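Local coordinates for enoyl-CoA hydratase/carnithine racemase (Thermus thermophilus JL-18, PDB 6SL9), which probably forms oxepin-CoA as the isomerase PaaG, a crotonase-family enzyme of phenylacetic acid catabolism, at residues E89-L94 / A114-L119; A51-G56 / E188-L193; A27-L32 / L67-D72. All blocks are in the same frame, centred on the assembly; numbering follows the deposited sequence. Where two conformers were deposited one is given.

Interaction 1 (E89-L94 / A114-L119); sequences EALSGL and ALWGDL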
# COMPACT_ATOMS: atom_id res chain seq x y z
N GLU A 89 -5.79 -12.17 16.42
CA GLU A 89 -5.87 -10.94 17.21
C GLU A 89 -4.69 -10.85 18.17
O GLU A 89 -4.07 -9.78 18.30
CB GLU A 89 -7.18 -10.91 18.00
CG GLU A 89 -8.40 -10.62 17.15
CD GLU A 89 -8.64 -9.17 16.82
OE1 GLU A 89 -9.66 -8.90 16.13
OE2 GLU A 89 -7.83 -8.31 17.22
N ALA A 90 -4.38 -11.95 18.85
CA ALA A 90 -3.27 -11.99 19.82
C ALA A 90 -1.96 -11.66 19.12
O ALA A 90 -1.20 -10.86 19.67
CB ALA A 90 -3.18 -13.33 20.54
N LEU A 91 -1.69 -12.28 17.98
CA LEU A 91 -0.45 -11.95 17.26
C LEU A 91 -0.47 -10.48 16.90
O LEU A 91 0.56 -9.80 17.04
CB LEU A 91 -0.39 -12.77 15.99
CG LEU A 91 -0.02 -14.24 16.21
CD1 LEU A 91 -0.40 -15.11 14.99
CD2 LEU A 91 1.49 -14.37 16.49
N SER A 92 -1.59 -9.98 16.39
CA SER A 92 -1.59 -8.62 15.82
C SER A 92 -1.27 -7.57 16.87
O SER A 92 -0.66 -6.54 16.56
CB SER A 92 -2.90 -8.32 15.16
OG SER A 92 -3.95 -8.10 16.08
N GLY A 93 -1.75 -7.80 18.09
CA GLY A 93 -1.66 -6.81 19.18
C GLY A 93 -0.56 -7.06 20.17
O GLY A 93 -0.47 -6.34 21.13
N LEU A 94 0.24 -8.10 19.97
CA LEU A 94 1.35 -8.46 20.89
C LEU A 94 2.10 -7.20 21.32
O LEU A 94 2.57 -6.46 20.45
CB LEU A 94 2.32 -9.37 20.13
CG LEU A 94 2.48 -10.78 20.67
CD1 LEU A 94 3.66 -11.46 19.98
CD2 LEU A 94 2.67 -10.79 22.18
N ALA A 114 3.14 -16.85 9.40
CA ALA A 114 4.52 -16.39 9.22
C ALA A 114 4.51 -14.88 9.00
O ALA A 114 5.42 -14.16 9.48
CB ALA A 114 5.13 -17.08 8.03
N LEU A 115 3.52 -14.36 8.30
CA LEU A 115 3.52 -12.95 7.89
C LEU A 115 3.14 -12.03 9.03
O LEU A 115 3.33 -10.82 8.91
CB LEU A 115 2.63 -12.73 6.67
CG LEU A 115 3.10 -13.42 5.39
CD1 LEU A 115 2.20 -13.09 4.24
CD2 LEU A 115 4.56 -13.14 5.04
N TRP A 116 2.71 -12.56 10.17
CA TRP A 116 2.46 -11.75 11.37
C TRP A 116 3.75 -11.38 12.10
O TRP A 116 3.68 -10.54 12.98
CB TRP A 116 1.47 -12.43 12.33
CG TRP A 116 0.05 -12.30 11.87
CD1 TRP A 116 -0.74 -13.23 11.27
CD2 TRP A 116 -0.65 -11.06 11.82
NE1 TRP A 116 -1.91 -12.64 10.88
CE2 TRP A 116 -1.89 -11.31 11.20
CE3 TRP A 116 -0.34 -9.76 12.24
CZ2 TRP A 116 -2.81 -10.29 10.97
CZ3 TRP A 116 -1.26 -8.75 12.01
CH2 TRP A 116 -2.47 -9.02 11.38
N GLY A 117 4.90 -11.97 11.75
CA GLY A 117 6.12 -11.49 12.37
C GLY A 117 6.33 -10.02 12.10
O GLY A 117 6.05 -9.57 11.00
N ASP A 118 6.88 -9.27 13.04
CA ASP A 118 7.31 -7.87 12.81
C ASP A 118 8.53 -7.81 11.93
O ASP A 118 8.63 -6.95 11.04
CB ASP A 118 7.60 -7.19 14.12
CG ASP A 118 6.41 -7.11 15.02
OD1 ASP A 118 5.34 -6.68 14.57
OD2 ASP A 118 6.56 -7.53 16.20
N LEU A 119 9.47 -8.72 12.17
CA LEU A 119 10.66 -8.93 11.35
C LEU A 119 10.71 -10.39 10.99
O LEU A 119 10.50 -11.26 11.86
CB LEU A 119 11.93 -8.47 12.07
CG LEU A 119 11.97 -6.95 12.31
CD1 LEU A 119 13.07 -6.51 13.19
CD2 LEU A 119 12.05 -6.20 11.00

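Interaction 2 (A51-G56 / E188-L193); sequences ALLLTG and EEALSL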
# COMPACT_ATOMS: atom_id res chain seq x y z
N ALA A 51 11.08 -10.21 23.88
CA ALA A 51 10.87 -10.49 22.45
C ALA A 51 10.47 -11.94 22.29
O ALA A 51 10.79 -12.76 23.16
CB ALA A 51 12.13 -10.20 21.66
N LEU A 52 9.79 -12.26 21.20
CA LEU A 52 9.41 -13.64 20.87
C LEU A 52 9.99 -13.99 19.50
O LEU A 52 10.18 -13.10 18.65
CB LEU A 52 7.89 -13.76 20.87
CG LEU A 52 7.21 -13.78 22.24
CD1 LEU A 52 7.10 -12.38 22.81
CD2 LEU A 52 5.83 -14.38 22.15
N LEU A 53 10.25 -15.29 19.34
CA LEU A 53 10.76 -15.84 18.07
C LEU A 53 9.87 -17.05 17.75
O LEU A 53 9.77 -17.95 18.61
CB LEU A 53 12.21 -16.27 18.20
CG LEU A 53 12.87 -16.98 17.02
CD1 LEU A 53 12.77 -16.22 15.73
CD2 LEU A 53 14.33 -17.26 17.38
N LEU A 54 9.30 -17.13 16.55
CA LEU A 54 8.43 -18.23 16.13
C LEU A 54 9.07 -18.91 14.93
O LEU A 54 9.44 -18.24 13.96
CB LEU A 54 7.05 -17.65 15.77
CG LEU A 54 6.03 -18.68 15.23
CD1 LEU A 54 5.69 -19.73 16.28
CD2 LEU A 54 4.78 -17.93 14.80
N THR A 55 9.13 -20.23 15.00
CA THR A 55 9.67 -21.06 13.91
C THR A 55 8.94 -22.40 13.88
O THR A 55 8.09 -22.65 14.73
CB THR A 55 11.19 -21.18 14.07
OG1 THR A 55 11.73 -21.60 12.81
CG2 THR A 55 11.62 -22.13 15.16
N GLY A 56 9.30 -23.25 12.92
CA GLY A 56 8.73 -24.59 12.81
C GLY A 56 9.78 -25.67 13.02
O GLY A 56 10.96 -25.50 12.70
N GLU A 188 20.37 -19.20 14.29
CA GLU A 188 21.41 -18.33 14.89
C GLU A 188 21.11 -16.87 14.55
O GLU A 188 21.14 -16.00 15.43
CB GLU A 188 22.79 -18.78 14.39
CG GLU A 188 23.95 -18.04 15.03
CD GLU A 188 25.30 -18.23 14.36
OE1 GLU A 188 26.21 -17.39 14.59
OE2 GLU A 188 25.44 -19.20 13.61
N GLU A 189 20.82 -16.58 13.30
CA GLU A 189 20.60 -15.18 12.87
C GLU A 189 19.27 -14.69 13.48
O GLU A 189 19.21 -13.52 13.90
CB GLU A 189 20.64 -15.09 11.32
CG GLU A 189 22.00 -15.37 10.74
CD GLU A 189 22.56 -14.46 9.69
OE1 GLU A 189 23.51 -14.94 9.02
OE2 GLU A 189 22.20 -13.26 9.66
N ALA A 190 18.24 -15.50 13.46
CA ALA A 190 16.92 -15.04 13.94
C ALA A 190 17.03 -14.80 15.45
O ALA A 190 16.47 -13.84 15.97
CB ALA A 190 15.85 -16.07 13.62
N LEU A 191 17.73 -15.68 16.17
CA LEU A 191 17.90 -15.51 17.63
C LEU A 191 18.73 -14.26 17.92
O LEU A 191 18.43 -13.55 18.87
CB LEU A 191 18.48 -16.75 18.28
CG LEU A 191 18.50 -16.69 19.78
CD1 LEU A 191 17.12 -16.54 20.41
CD2 LEU A 191 19.15 -17.95 20.31
N SER A 192 19.78 -14.01 17.17
CA SER A 192 20.62 -12.80 17.37
C SER A 192 19.72 -11.57 17.23
O SER A 192 19.82 -10.63 18.05
CB SER A 192 21.75 -12.78 16.35
OG SER A 192 22.50 -11.62 16.52
N LEU A 193 18.90 -11.52 16.18
CA LEU A 193 18.03 -10.34 15.98
C LEU A 193 17.01 -10.25 17.13
O LEU A 193 16.79 -9.17 17.68
CB LEU A 193 17.31 -10.49 14.63
CG LEU A 193 16.25 -9.42 14.32
CD1 LEU A 193 16.87 -8.06 14.31
CD2 LEU A 193 15.56 -9.69 13.00

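Interaction 3 (A27-L32 / L67-D72); sequences AITGEL and LTEFGD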
# COMPACT_ATOMS: atom_id res chain seq x y z
N ALA A 27 0.97 -28.89 10.53
CA ALA A 27 -0.38 -28.53 10.09
C ALA A 27 -1.15 -27.96 11.27
O ALA A 27 -1.04 -28.46 12.39
CB ALA A 27 -1.02 -29.73 9.48
N ILE A 28 -1.95 -26.95 10.97
CA ILE A 28 -2.70 -26.18 11.99
C ILE A 28 -4.00 -26.89 12.38
O ILE A 28 -4.77 -27.30 11.51
CB ILE A 28 -2.91 -24.75 11.50
CG1 ILE A 28 -1.57 -24.01 11.45
CG2 ILE A 28 -3.95 -24.03 12.35
CD1 ILE A 28 -1.59 -22.75 10.63
N THR A 29 -4.25 -26.98 13.68
CA THR A 29 -5.52 -27.45 14.25
C THR A 29 -5.95 -26.49 15.34
O THR A 29 -5.14 -25.71 15.86
CB THR A 29 -5.41 -28.85 14.84
OG1 THR A 29 -4.48 -28.79 15.92
CG2 THR A 29 -5.09 -29.85 13.78
N GLY A 30 -7.21 -26.61 15.74
CA GLY A 30 -7.70 -25.80 16.87
C GLY A 30 -6.89 -26.07 18.10
O GLY A 30 -6.62 -25.15 18.87
N GLU A 31 -6.53 -27.32 18.35
CA GLU A 31 -5.69 -27.64 19.52
C GLU A 31 -4.35 -26.87 19.47
O GLU A 31 -3.91 -26.30 20.47
CB GLU A 31 -5.48 -29.13 19.58
CG GLU A 31 -4.59 -29.52 20.73
CD GLU A 31 -4.20 -30.99 20.84
OE1 GLU A 31 -4.57 -31.80 19.91
OE2 GLU A 31 -3.55 -31.32 21.85
N LEU A 32 -3.70 -26.92 18.33
CA LEU A 32 -2.45 -26.19 18.13
C LEU A 32 -2.64 -24.70 18.35
O LEU A 32 -1.83 -24.05 19.03
CB LEU A 32 -1.78 -26.54 16.81
CG LEU A 32 -0.45 -25.85 16.52
CD1 LEU A 32 0.36 -26.71 15.55
CD2 LEU A 32 -0.64 -24.48 15.92
N LEU A 67 -6.64 -30.64 7.07
CA LEU A 67 -8.01 -30.88 6.54
C LEU A 67 -8.75 -32.00 7.29
O LEU A 67 -9.97 -32.03 7.23
CB LEU A 67 -7.91 -31.18 5.05
CG LEU A 67 -7.25 -30.05 4.23
CD1 LEU A 67 -7.11 -30.42 2.78
CD2 LEU A 67 -8.02 -28.76 4.39
N THR A 68 -8.02 -32.84 8.02
CA THR A 68 -8.61 -33.96 8.78
C THR A 68 -9.28 -33.46 10.06
O THR A 68 -10.09 -34.22 10.62
CB THR A 68 -7.60 -35.06 9.04
OG1 THR A 68 -6.78 -34.60 10.13
CG2 THR A 68 -6.82 -35.41 7.79
N GLU A 69 -9.09 -32.20 10.46
CA GLU A 69 -9.78 -31.69 11.67
C GLU A 69 -11.30 -31.77 11.52
O GLU A 69 -11.99 -31.89 12.51
CB GLU A 69 -9.32 -30.26 11.95
CG GLU A 69 -9.86 -29.73 13.26
CD GLU A 69 -9.33 -28.38 13.73
OE1 GLU A 69 -9.73 -27.93 14.80
OE2 GLU A 69 -8.56 -27.80 13.08
N PHE A 70 -11.81 -31.62 10.31
CA PHE A 70 -13.26 -31.55 9.98
C PHE A 70 -13.78 -32.94 9.66
O PHE A 70 -13.04 -33.75 9.04
CB PHE A 70 -13.48 -30.51 8.88
CG PHE A 70 -12.90 -29.16 9.19
CD1 PHE A 70 -13.42 -28.37 10.19
CD2 PHE A 70 -11.72 -28.79 8.59
CE1 PHE A 70 -12.83 -27.15 10.49
CE2 PHE A 70 -11.14 -27.58 8.89
CZ PHE A 70 -11.70 -26.77 9.84
N GLY A 71 -15.02 -33.19 10.03
CA GLY A 71 -15.65 -34.46 9.68
C GLY A 71 -15.86 -34.51 8.19
O GLY A 71 -15.22 -33.74 7.44
N ASP A 72 -16.75 -35.41 7.79
CA ASP A 72 -17.28 -35.51 6.41
C ASP A 72 -18.51 -34.59 6.35
O ASP A 72 -18.92 -34.30 5.25
CB ASP A 72 -17.48 -37.00 6.03
CG ASP A 72 -16.21 -37.78 5.68
OD1 ASP A 72 -15.35 -37.97 6.58
OD2 ASP A 72 -16.09 -38.26 4.51
O HOH W 1 -7.98 -29.62 17.13

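Interaction 1 (E89-L94 / A114-L119)
L91 and S92, near the C-terminal end of helix 77-93, both touch the side chain of W116, which stands in the turn between helix 109-115 and strand 119-123. E89 O stays within the helix: S92 OG binds E89 O at 2.8 Å, while G93 N reaches the same E89 O at 3.1 Å, both from one face of the carbonyl plane, with the hydroxyl tilted 27° from that plane. L91 points toward the tryptophan. Its CB lies 4.1 Å from W116 CB, at the root of the indole, and the branch CD1 of L91 reaches W116 CD1 on the pyrrole part at 4.2 Å. The two side chains pass each other at a slant rather than stacking. S92 serves the benzo part: its CB comes to 3.6 Å from W116 CZ3 and 3.9 Å from CH2 of the same ring, approaching obliquely. With OG placed between the backbone N and the carbonyl carbon (chi1 73°), the hydroxyl turns back onto the helix, and CB and CA are what the indole meets. Two successive helix residues thus spread along the indole, one at each of its fused rings. The contact between the segments is apolar, with no hydrogen bond across it; W116 NE1 makes a weak bond to S141 O instead. Around this buried helix-on-turn contact, near the centre of the crotonase fold, L91 also packs on L40 of helix 30-45 and on L98 of strand 98-102, W116 rests on L146 of helix 143-151, and L220 of the second subunit touches both S92 and W116.

Interaction 2 (A51-G56 / E188-L193)
Strand 51-56 and helix 186-197 approach most closely at L53 and L191, whose CA atoms are 7.2 Å apart, and no hydrogen bond joins the two segments there. The spacing is bridged by side chains, chiefly by L53, which points at the helix and ends in a methyl fork. One prong, L53 CD1, meets the methyl of A190, CB, at 3.7 Å. The other, L53 CD2, lies against the helix backbone, 3.9 Å from L191 N and 4.0 Å from L191 CA. Setting CG opposite the backbone N (chi1 175°) carries both methyls outward from the strand, so that the fork can straddle two consecutive helix residues. L191 adds a looser touch: its CD1 stands 4.2 Å from L53 CD2. A190, being short, lets the strand's leucine come close to the helix. Around the pair, L53 also packs on M187 of the same helix, on V99 of strand 98-102 and on V14 of strand 14-19, while A190 touches A101. Strand 51-56 lies inside the parallel part of the main sheet of the crotonase fold, and its backbone bonds go to its neighbours there, as between L53 and L15. The helix packed on this sheet shows two characters: A190 is buried against it, whereas E188 and S192 are exposed. Methyl-to-methyl and methyl-to-backbone contacts are all that link the segments, which implies that this helix is held on the sheet here by shape and burial of apolar surface, without a directional bond.

Interaction 3 (A27-L32 / L67-D72)
The N-terminus of helix 30-45 receives the carboxylate of E69, from the loop that leads to helix 77-93, beside the cap residue T29. G30 N donates to E69 OE1 at 3.0 Å, meeting that oxygen from above the carboxylate plane. The N-H...O angle of this bond is 151°. E69 reaches this far because its chain is fully extended, with CG opposite the backbone N (chi1 -174°). Its other oxygen, OE2, lies 3.3 Å from T29 CA and is bound by Q65 NE2, which helps fix the carboxylate's rotation. A water accepts from E31 N at 3.0 Å and makes a weak bond to E69 OE1. T29 is the N-cap residue: T29 OG1 accepts from L32 N at 3.1 Å, nearly straight at 169°. An alanine in place of E69 is likely to leave G30 N without this acceptor and Q65 NE2 without its carboxylate partner. The lack of a side chain on G30 matters, since a CB there would press tightly on E69 OE1. I28 is tied by backbone bonds to G64 and D66, so the two segments are also linked through the chain just before L67. A threonine N-cap with a carboxylate over the first helical N-H is typical of a capped helix N-terminus, where the negative charge probably interacts favourably with the helix dipole.

How the interactions relate
Interactions 1 and 2 are buried and apolar, without a hydrogen bond across either, whereas interaction 3, whose centre lies about 21 Å from that of the chain, is only partly buried and polar, involving a carboxylate, a backbone N-H and a water. The first two adjoin: L119 CB touches L193 CD2 at 3.9 Å, and their centres are about 14 Å apart. Interaction 3 touches neither, its nearest atoms being about 8 Å from each. Helix 30-45 still relates them, since interaction 3 caps its start while L91 of interaction 1 packs on its L40. Interaction 1 joins helix to turn and interaction 2 helix to sheet; interactions 1 and 3 also meet the second subunit.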